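PDB 1OQJ: glucocorticoid modulatory element-binding protein 1 from Homo sapiens, which binds glucocorticoid modulatory elements in the tyrosine aminotransferase promoter through its SAND domain, raising sensitivity to low glucocorticoid, and is essential for parvovirus replication. Local coordinates for residues Ile8-Thr13 with Ile64-Ile69; Ile12-Ser17 with His47-Ala52. All coordinates share one frame; numbering follows the deposited sequence.

Contact 1 of 2, residues Ile8-Thr13 with Ile64-Ile69; sequences IAYPIT and IRLGGI
Leu66, Thr13 and Ile12 carry this junction between the edge strand 9-14 and the short strand 65-66, which meet at one antiparallel bridge and then diverge. Thr13 and Arg65 form the hydrogen-bonded pair. Thr13 N donates a hydrogen bond to Arg65 O at 2.9 Å, and Arg65 N donates one to Thr13 O at 2.8 Å, nearly straight at 172°; each donor lies in the plane of the carbonyl it meets. Thr13 O also receives a CA-H...O contact from Ile64. The hydroxyl of Thr13 stands between its own backbone N and carbonyl carbon (chi1 65°), alongside CB of Arg65, and is held by a water that also accepts the N-H of Gly68. A second water takes the N-H of Gly67 and donates to Pro11 O, so solvent bridges the gap where the backbones separate. Leu66 sets CG anti to its backbone N (chi1 -164°), which brings CG close to Pro11 O and CD1 to 3.7 Å from Tyr10 CB; Ile80 touches both side chains. Next to the bridge Ile12 crosses Ile64 obliquely, its CD1 3.9 Å from Ile64 CG2, and both reach Phe48 of helix 45-51. Arg65 runs out extended from CG to NE, away from the strand, and its NH1 donates to Gly68 O at 2.9 Å from above the carbonyl plane. That bond reaches the type I' turn, which paired backbone bonds between Leu66 and Ile69 close round two positive-phi glycines. The arrangement is a beta-hairpin with a two-residue turn, docked by a single bridge on the edge of the SAND-domain sheet.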
ATOM      1  N   ILE A   8       7.071  -2.272  11.951  1.00  8.75           N
ATOM      2  CA  ILE A   8       5.840  -1.490  11.960  1.00  9.22           C
ATOM      3  C   ILE A   8       5.022  -1.823  10.724  1.00  7.76           C
ATOM      4  O   ILE A   8       5.530  -1.790   9.598  1.00  9.26           O
ATOM      5  CB  ILE A   8       6.144   0.020  11.987  1.00 10.31           C
ATOM      6  CG1 ILE A   8       6.988   0.352  13.220  1.00 11.40           C
ATOM      7  CG2 ILE A   8       4.846   0.816  12.020  1.00  9.80           C
ATOM      8  CD1 ILE A   8       6.318   0.000  14.528  1.00 13.18           C
ATOM      9  N   ALA A   9       3.745  -2.129  10.931  1.00  7.17           N
ATOM     10  CA  ALA A   9       2.882  -2.513   9.822  1.00  7.39           C
ATOM     11  C   ALA A   9       1.417  -2.200  10.062  1.00  7.33           C
ATOM     12  O   ALA A   9       1.030  -1.743  11.138  1.00  7.50           O
ATOM     13  CB  ALA A   9       3.048  -4.006   9.565  1.00  9.98           C
ATOM     14  N   TYR A  10       0.602  -2.449   9.041  1.00  6.99           N
ATOM     15  CA  TYR A  10      -0.837  -2.232   9.134  1.00  6.63           C
ATOM     16  C   TYR A  10      -1.584  -3.302   8.358  1.00  7.38           C
ATOM     17  O   TYR A  10      -1.146  -3.722   7.284  1.00  7.75           O
ATOM     18  CB  TYR A  10      -1.244  -0.875   8.554  1.00  8.31           C
ATOM     19  CG  TYR A  10      -0.757   0.315   9.332  1.00  8.54           C
ATOM     20  CD1 TYR A  10       0.444   0.934   9.010  1.00 10.21           C
ATOM     21  CD2 TYR A  10      -1.496   0.816  10.399  1.00 10.87           C
ATOM     22  CE1 TYR A  10       0.902   2.032   9.733  1.00 10.39           C
ATOM     23  CE2 TYR A  10      -1.051   1.909  11.130  1.00  9.92           C
ATOM     24  CZ  TYR A  10       0.149   2.512  10.791  1.00 11.04           C
ATOM     25  OH  TYR A  10       0.602   3.591  11.517  1.00 13.32           O
ATOM     26  N   PRO A  11      -2.712  -3.772   8.902  1.00  8.01           N
ATOM     27  CA  PRO A  11      -3.504  -4.790   8.213  1.00  8.15           C
ATOM     28  C   PRO A  11      -4.280  -4.068   7.112  1.00  8.96           C
ATOM     29  O   PRO A  11      -4.900  -3.027   7.365  1.00  9.12           O
ATOM     30  CB  PRO A  11      -4.412  -5.326   9.320  1.00  8.18           C
ATOM     31  CG  PRO A  11      -4.641  -4.110  10.174  1.00  8.33           C
ATOM     32  CD  PRO A  11      -3.255  -3.491  10.243  1.00  8.34           C
ATOM     33  N   ILE A  12      -4.228  -4.599   5.894  1.00  7.33           N
ATOM     34  CA  ILE A  12      -4.936  -3.985   4.775  1.00  9.16           C
ATOM     35  C   ILE A  12      -5.784  -5.015   4.045  1.00  8.86           C
ATOM     36  O   ILE A  12      -5.653  -6.220   4.271  1.00  8.64           O
ATOM     37  CB  ILE A  12      -3.960  -3.347   3.753  1.00  8.43           C
ATOM     38  CG1 ILE A  12      -3.016  -4.411   3.181  1.00  8.18           C
ATOM     39  CG2 ILE A  12      -3.176  -2.214   4.422  1.00  8.87           C
ATOM     40  CD1 ILE A  12      -2.119  -3.907   2.054  1.00  9.31           C
ATOM     41  N   THR A  13      -6.666  -4.530   3.178  1.00  7.30           N
ATOM     42  CA  THR A  13      -7.523  -5.406   2.394  1.00  8.52           C
ATOM     43  C   THR A  13      -7.700  -4.843   0.994  1.00  8.29           C
ATOM     44  O   THR A  13      -7.377  -3.687   0.718  1.00  9.48           O
ATOM     45  CB  THR A  13      -8.936  -5.543   3.002  1.00  8.50           C
ATOM     46  OG1 THR A  13      -9.606  -4.274   2.947  1.00 10.07           O
ATOM     47  CG2 THR A  13      -8.858  -6.015   4.444  1.00  9.54           C
ATOM     48  N   ILE A  64      -6.937  -0.468  -2.452  1.00 10.36           N
ATOM     49  CA  ILE A  64      -6.496  -0.990  -1.163  1.00  9.17           C
ATOM     50  C   ILE A  64      -7.136  -0.185  -0.041  1.00  9.50           C
ATOM     51  O   ILE A  64      -7.191   1.043  -0.101  1.00  9.84           O
ATOM     52  CB  ILE A  64      -4.965  -0.901  -1.014  1.00  8.42           C
ATOM     53  CG1 ILE A  64      -4.290  -1.757  -2.088  1.00  8.45           C
ATOM     54  CG2 ILE A  64      -4.543  -1.362   0.379  1.00  8.85           C
ATOM     55  CD1 ILE A  64      -2.770  -1.731  -2.025  1.00  9.62           C
ATOM     56  N   ARG A  65      -7.611  -0.881   0.986  1.00  8.79           N
ATOM     57  CA  ARG A  65      -8.240  -0.228   2.126  1.00  9.21           C
ATOM     58  C   ARG A  65      -7.534  -0.608   3.424  1.00  8.39           C
ATOM     59  O   ARG A  65      -6.932  -1.675   3.535  1.00  8.45           O
ATOM     60  CB  ARG A  65      -9.721  -0.613   2.210  1.00 11.42           C
ATOM     61  CG  ARG A  65     -10.580  -0.011   1.102  1.00 14.60           C
ATOM     62  CD  ARG A  65     -12.017  -0.519   1.168  1.00 18.90           C
ATOM     63  NE  ARG A  65     -12.824  -0.033   0.048  1.00 20.35           N
ATOM     64  CZ  ARG A  65     -13.380   1.174  -0.014  1.00 21.94           C
ATOM     65  NH1 ARG A  65     -13.228   2.034   0.984  1.00 20.26           N
ATOM     66  NH2 ARG A  65     -14.088   1.524  -1.079  1.00 23.17           N
ATOM     67  N   LEU A  66      -7.598   0.290   4.397  1.00  8.90           N
ATOM     68  CA  LEU A  66      -6.998   0.070   5.699  1.00  9.67           C
ATOM     69  C   LEU A  66      -8.134   0.415   6.656  1.00 11.14           C
ATOM     70  O   LEU A  66      -8.571   1.561   6.726  1.00 10.82           O
ATOM     71  CB  LEU A  66      -5.798   1.004   5.870  1.00 11.34           C
ATOM     72  CG  LEU A  66      -4.797   0.696   6.983  1.00 11.52           C
ATOM     73  CD1 LEU A  66      -3.483   1.396   6.683  1.00 12.24           C
ATOM     74  CD2 LEU A  66      -5.356   1.138   8.324  1.00 14.32           C
ATOM     75  N   GLY A  67      -8.640  -0.588   7.362  1.00 11.68           N
ATOM     76  CA  GLY A  67      -9.756  -0.346   8.256  1.00 12.35           C
ATOM     77  C   GLY A  67     -10.976   0.112   7.471  1.00 13.27           C
ATOM     78  O   GLY A  67     -11.807   0.866   7.980  1.00 14.36           O
ATOM     79  N   GLY A  68     -11.076  -0.329   6.219  1.00 12.40           N
ATOM     80  CA  GLY A  68     -12.211   0.035   5.383  1.00 11.26           C
ATOM     81  C   GLY A  68     -12.087   1.366   4.666  1.00 11.69           C
ATOM     82  O   GLY A  68     -12.908   1.697   3.799  1.00 14.54           O
ATOM     83  N   ILE A  69     -11.063   2.134   5.018  1.00 10.74           N
ATOM     84  CA  ILE A  69     -10.837   3.438   4.406  1.00 10.40           C
ATOM     85  C   ILE A  69      -9.807   3.329   3.286  1.00  9.87           C
ATOM     86  O   ILE A  69      -8.792   2.650   3.431  1.00 10.15           O
ATOM     87  CB  ILE A  69     -10.328   4.454   5.458  1.00 10.61           C
ATOM     88  CG1 ILE A  69     -11.373   4.617   6.565  1.00 10.84           C
ATOM     89  CG2 ILE A  69     -10.054   5.803   4.801  1.00 11.37           C
ATOM     90  CD1 ILE A  69     -10.960   5.584   7.660  1.00 12.83           C
TER
HETATM   91  O   HOH W   1      -7.649  -3.448   7.248  1.00  9.94           O
HETATM   92  O   HOH W   2      -9.650  -2.649   5.281  1.00 10.02           O

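Contact 2 of 2, residues Ile12-Ser17 with His47-Ala52; sequences ITCGES and HFVHLA
Phe48 points its ring from helix 45-51 at the end of strand 9-14, with CG anti to the backbone N (chi1 173°) so that the CE2-CZ side arrives first. CE2 lies 3.5 Å from Cys14 CB, while CZ approaches Ser17 O at the ring edge, near its plane. Ile12 CD1 comes obliquely to CE2, the two side chains sliding past each other in opposite directions. Cys14 also holds its sulfur anti to the backbone N (chi1 -177°), sending SG past the ring towards the helix backbone. There SG sits 3.5 Å from Ala52 CB and 5.4 Å from the Phe48 ring centroid, 28° off the normal, an oblique sulfur-aromatic contact. Ala52 CB lies against both Cys14 and Ser17. Ser17 has OG anti to the carbonyl carbon, near Ala52 CA and CB. Water joins the two segments: one molecule donates to Ala52 O at 3.0 Å, accepts from Glu16 N and bonds Ser17 OG. Opposing backbone hydrogen bonds between Cys14 and Ser17 close the type II' turn, with Gly15 at positive phi. Phe48 meets Phe38 edge-to-face, too. This is the end of a beta-hairpin packed against a helix, with Cys14 and Phe48 buried between them, in the SAND alpha-beta fold.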
ATOM      1  N   ILE A  12      -4.228  -4.599   5.894  1.00  7.33           N
ATOM      2  CA  ILE A  12      -4.936  -3.985   4.775  1.00  9.16           C
ATOM      3  C   ILE A  12      -5.784  -5.015   4.045  1.00  8.86           C
ATOM      4  O   ILE A  12      -5.653  -6.220   4.271  1.00  8.64           O
ATOM      5  CB  ILE A  12      -3.960  -3.347   3.753  1.00  8.43           C
ATOM      6  CG1 ILE A  12      -3.016  -4.411   3.181  1.00  8.18           C
ATOM      7  CG2 ILE A  12      -3.176  -2.214   4.422  1.00  8.87           C
ATOM      8  CD1 ILE A  12      -2.119  -3.907   2.054  1.00  9.31           C
ATOM      9  N   THR A  13      -6.666  -4.530   3.178  1.00  7.30           N
ATOM     10  CA  THR A  13      -7.523  -5.406   2.394  1.00  8.52           C
ATOM     11  C   THR A  13      -7.700  -4.843   0.994  1.00  8.29           C
ATOM     12  O   THR A  13      -7.377  -3.687   0.718  1.00  9.48           O
ATOM     13  CB  THR A  13      -8.936  -5.543   3.002  1.00  8.50           C
ATOM     14  OG1 THR A  13      -9.606  -4.274   2.947  1.00 10.07           O
ATOM     15  CG2 THR A  13      -8.858  -6.015   4.444  1.00  9.54           C
ATOM     16  N   CYS A  14      -8.192  -5.694   0.107  1.00  9.66           N
ATOM     17  CA  CYS A  14      -8.500  -5.311  -1.260  1.00  9.10           C
ATOM     18  C   CYS A  14      -9.526  -6.346  -1.661  1.00 12.17           C
ATOM     19  O   CYS A  14      -9.227  -7.536  -1.703  1.00 10.72           O
ATOM     20  CB  CYS A  14      -7.284  -5.388  -2.180  1.00 10.01           C
ATOM     21  SG  CYS A  14      -7.690  -4.806  -3.848  1.00 11.72           S
ATOM     22  N   GLY A  15     -10.743  -5.893  -1.937  1.00 13.00           N
ATOM     23  CA  GLY A  15     -11.788  -6.834  -2.278  1.00 13.38           C
ATOM     24  C   GLY A  15     -11.990  -7.692  -1.044  1.00 13.43           C
ATOM     25  O   GLY A  15     -12.186  -7.165   0.052  1.00 14.22           O
ATOM     26  N   GLU A  16     -11.916  -9.008  -1.200  1.00 13.88           N
ATOM     27  CA  GLU A  16     -12.090  -9.909  -0.069  1.00 14.73           C
ATOM     28  C   GLU A  16     -10.763 -10.535   0.349  1.00 14.58           C
ATOM     29  O   GLU A  16     -10.736 -11.543   1.055  1.00 15.47           O
ATOM     30  CB  GLU A  16     -13.108 -10.998  -0.423  1.00 17.42           C
ATOM     31  CG  GLU A  16     -14.484 -10.432  -0.747  1.00 19.49           C
ATOM     32  CD  GLU A  16     -15.516 -11.500  -1.061  1.00 24.11           C
ATOM     33  OE1 GLU A  16     -16.652 -11.132  -1.427  1.00 26.10           O
ATOM     34  OE2 GLU A  16     -15.196 -12.699  -0.940  1.00 25.24           O
ATOM     35  N   SER A  17      -9.666  -9.919  -0.084  1.00 13.03           N
ATOM     36  CA  SER A  17      -8.324 -10.400   0.235  1.00 12.06           C
ATOM     37  C   SER A  17      -7.684  -9.587   1.360  1.00 11.93           C
ATOM     38  O   SER A  17      -7.858  -8.367   1.433  1.00 11.30           O
ATOM     39  CB  SER A  17      -7.429 -10.335  -1.006  1.00 12.47           C
ATOM     40  OG  SER A  17      -7.906 -11.195  -2.030  1.00 13.22           O
ATOM     41  N   HIS A  47       0.641  -5.717  -7.585  1.00 10.34           N
ATOM     42  CA  HIS A  47       0.385  -7.149  -7.680  1.00  9.53           C
ATOM     43  C   HIS A  47      -0.686  -7.603  -6.698  1.00  9.64           C
ATOM     44  O   HIS A  47      -1.531  -8.431  -7.042  1.00  8.98           O
ATOM     45  CB  HIS A  47       1.681  -7.934  -7.483  1.00 10.26           C
ATOM     46  CG  HIS A  47       2.609  -7.842  -8.654  1.00 10.90           C
ATOM     47  ND1 HIS A  47       3.909  -8.297  -8.618  1.00 11.83           N
ATOM     48  CD2 HIS A  47       2.416  -7.356  -9.905  1.00 12.18           C
ATOM     49  CE1 HIS A  47       4.478  -8.094  -9.795  1.00 13.37           C
ATOM     50  NE2 HIS A  47       3.594  -7.525 -10.593  1.00 12.39           N
ATOM     51  N   PHE A  48      -0.663  -7.066  -5.482  1.00  9.47           N
ATOM     52  CA  PHE A  48      -1.677  -7.432  -4.504  1.00  9.67           C
ATOM     53  C   PHE A  48      -3.058  -7.082  -5.060  1.00  9.24           C
ATOM     54  O   PHE A  48      -3.978  -7.899  -5.030  1.00 10.05           O
ATOM     55  CB  PHE A  48      -1.440  -6.682  -3.192  1.00  8.86           C
ATOM     56  CG  PHE A  48      -2.530  -6.875  -2.177  1.00  8.20           C
ATOM     57  CD1 PHE A  48      -2.936  -8.157  -1.809  1.00  8.26           C
ATOM     58  CD2 PHE A  48      -3.153  -5.777  -1.586  1.00  7.23           C
ATOM     59  CE1 PHE A  48      -3.948  -8.350  -0.866  1.00  8.59           C
ATOM     60  CE2 PHE A  48      -4.165  -5.954  -0.639  1.00  7.14           C
ATOM     61  CZ  PHE A  48      -4.562  -7.245  -0.280  1.00  8.33           C
ATOM     62  N   VAL A  49      -3.191  -5.863  -5.571  1.00 10.18           N
ATOM     63  CA  VAL A  49      -4.454  -5.404  -6.133  1.00  9.97           C
ATOM     64  C   VAL A  49      -4.901  -6.292  -7.292  1.00  9.68           C
ATOM     65  O   VAL A  49      -6.087  -6.605  -7.422  1.00 10.14           O
ATOM     66  CB  VAL A  49      -4.336  -3.934  -6.605  1.00  8.49           C
ATOM     67  CG1 VAL A  49      -5.572  -3.530  -7.408  1.00 10.32           C
ATOM     68  CG2 VAL A  49      -4.180  -3.022  -5.395  1.00 10.95           C
ATOM     69  N   HIS A  50      -3.954  -6.713  -8.125  1.00  9.84           N
ATOM     70  CA  HIS A  50      -4.301  -7.564  -9.250  1.00 11.32           C
ATOM     71  C   HIS A  50      -4.826  -8.912  -8.782  1.00 11.52           C
ATOM     72  O   HIS A  50      -5.856  -9.387  -9.262  1.00 11.73           O
ATOM     73  CB  HIS A  50      -3.103  -7.803 -10.154  1.00 12.01           C
ATOM     74  CG  HIS A  50      -3.453  -8.573 -11.385  1.00 12.15           C
ATOM     75  ND1 HIS A  50      -4.090  -7.995 -12.462  1.00 13.28           N
ATOM     76  CD2 HIS A  50      -3.356  -9.894 -11.669  1.00 12.55           C
ATOM     77  CE1 HIS A  50      -4.374  -8.926 -13.353  1.00 13.56           C
ATOM     78  NE2 HIS A  50      -3.939 -10.089 -12.897  1.00 13.10           N
ATOM     79  N   LEU A  51      -4.104  -9.529  -7.852  1.00 11.63           N
ATOM     80  CA  LEU A  51      -4.496 -10.830  -7.327  1.00 10.14           C
ATOM     81  C   LEU A  51      -5.822 -10.763  -6.581  1.00 11.25           C
ATOM     82  O   LEU A  51      -6.567 -11.746  -6.532  1.00 13.01           O
ATOM     83  CB  LEU A  51      -3.399 -11.378  -6.406  1.00 10.13           C
ATOM     84  CG  LEU A  51      -2.078 -11.699  -7.109  1.00 10.12           C
ATOM     85  CD1 LEU A  51      -1.030 -12.113  -6.087  1.00 10.23           C
ATOM     86  CD2 LEU A  51      -2.302 -12.816  -8.128  1.00 10.61           C
ATOM     87  N   ALA A  52      -6.114  -9.599  -6.003  1.00 11.35           N
ATOM     88  CA  ALA A  52      -7.355  -9.391  -5.268  1.00 11.54           C
ATOM     89  C   ALA A  52      -8.500  -9.102  -6.239  1.00 12.35           C
ATOM     90  O   ALA A  52      -9.658  -9.017  -5.832  1.00 14.07           O
ATOM     91  CB  ALA A  52      -7.194  -8.239  -4.279  1.00 11.49           C
TER
HETATM   92  O   HOH W   3     -10.366 -10.429  -3.337  1.00 18.25           O

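Contacts 1 and 2 both start from strand 9-14 and share Ile12 and Thr13; their centres lie 11 Å apart. Thr13 binds the hairpin strand through its backbone, whereas Ile12 reaches into the core, touching Ile64 in one contact and Phe48 in the other. The second segments also meet directly: Ile64 CG1 packs 3.5 Å from Val49 CG2, and Ile64 CD1 lies 4.1 Å from Phe48 CD2. This apolar cluster adjoins the DNA-binding residues Lys54 and Lys61. The side chain of Lys54 is about 4 Å from that of Cys14 and about 8 Å from that of Ile64, and the side chain of Lys61 is about 7 Å from that of Ile64.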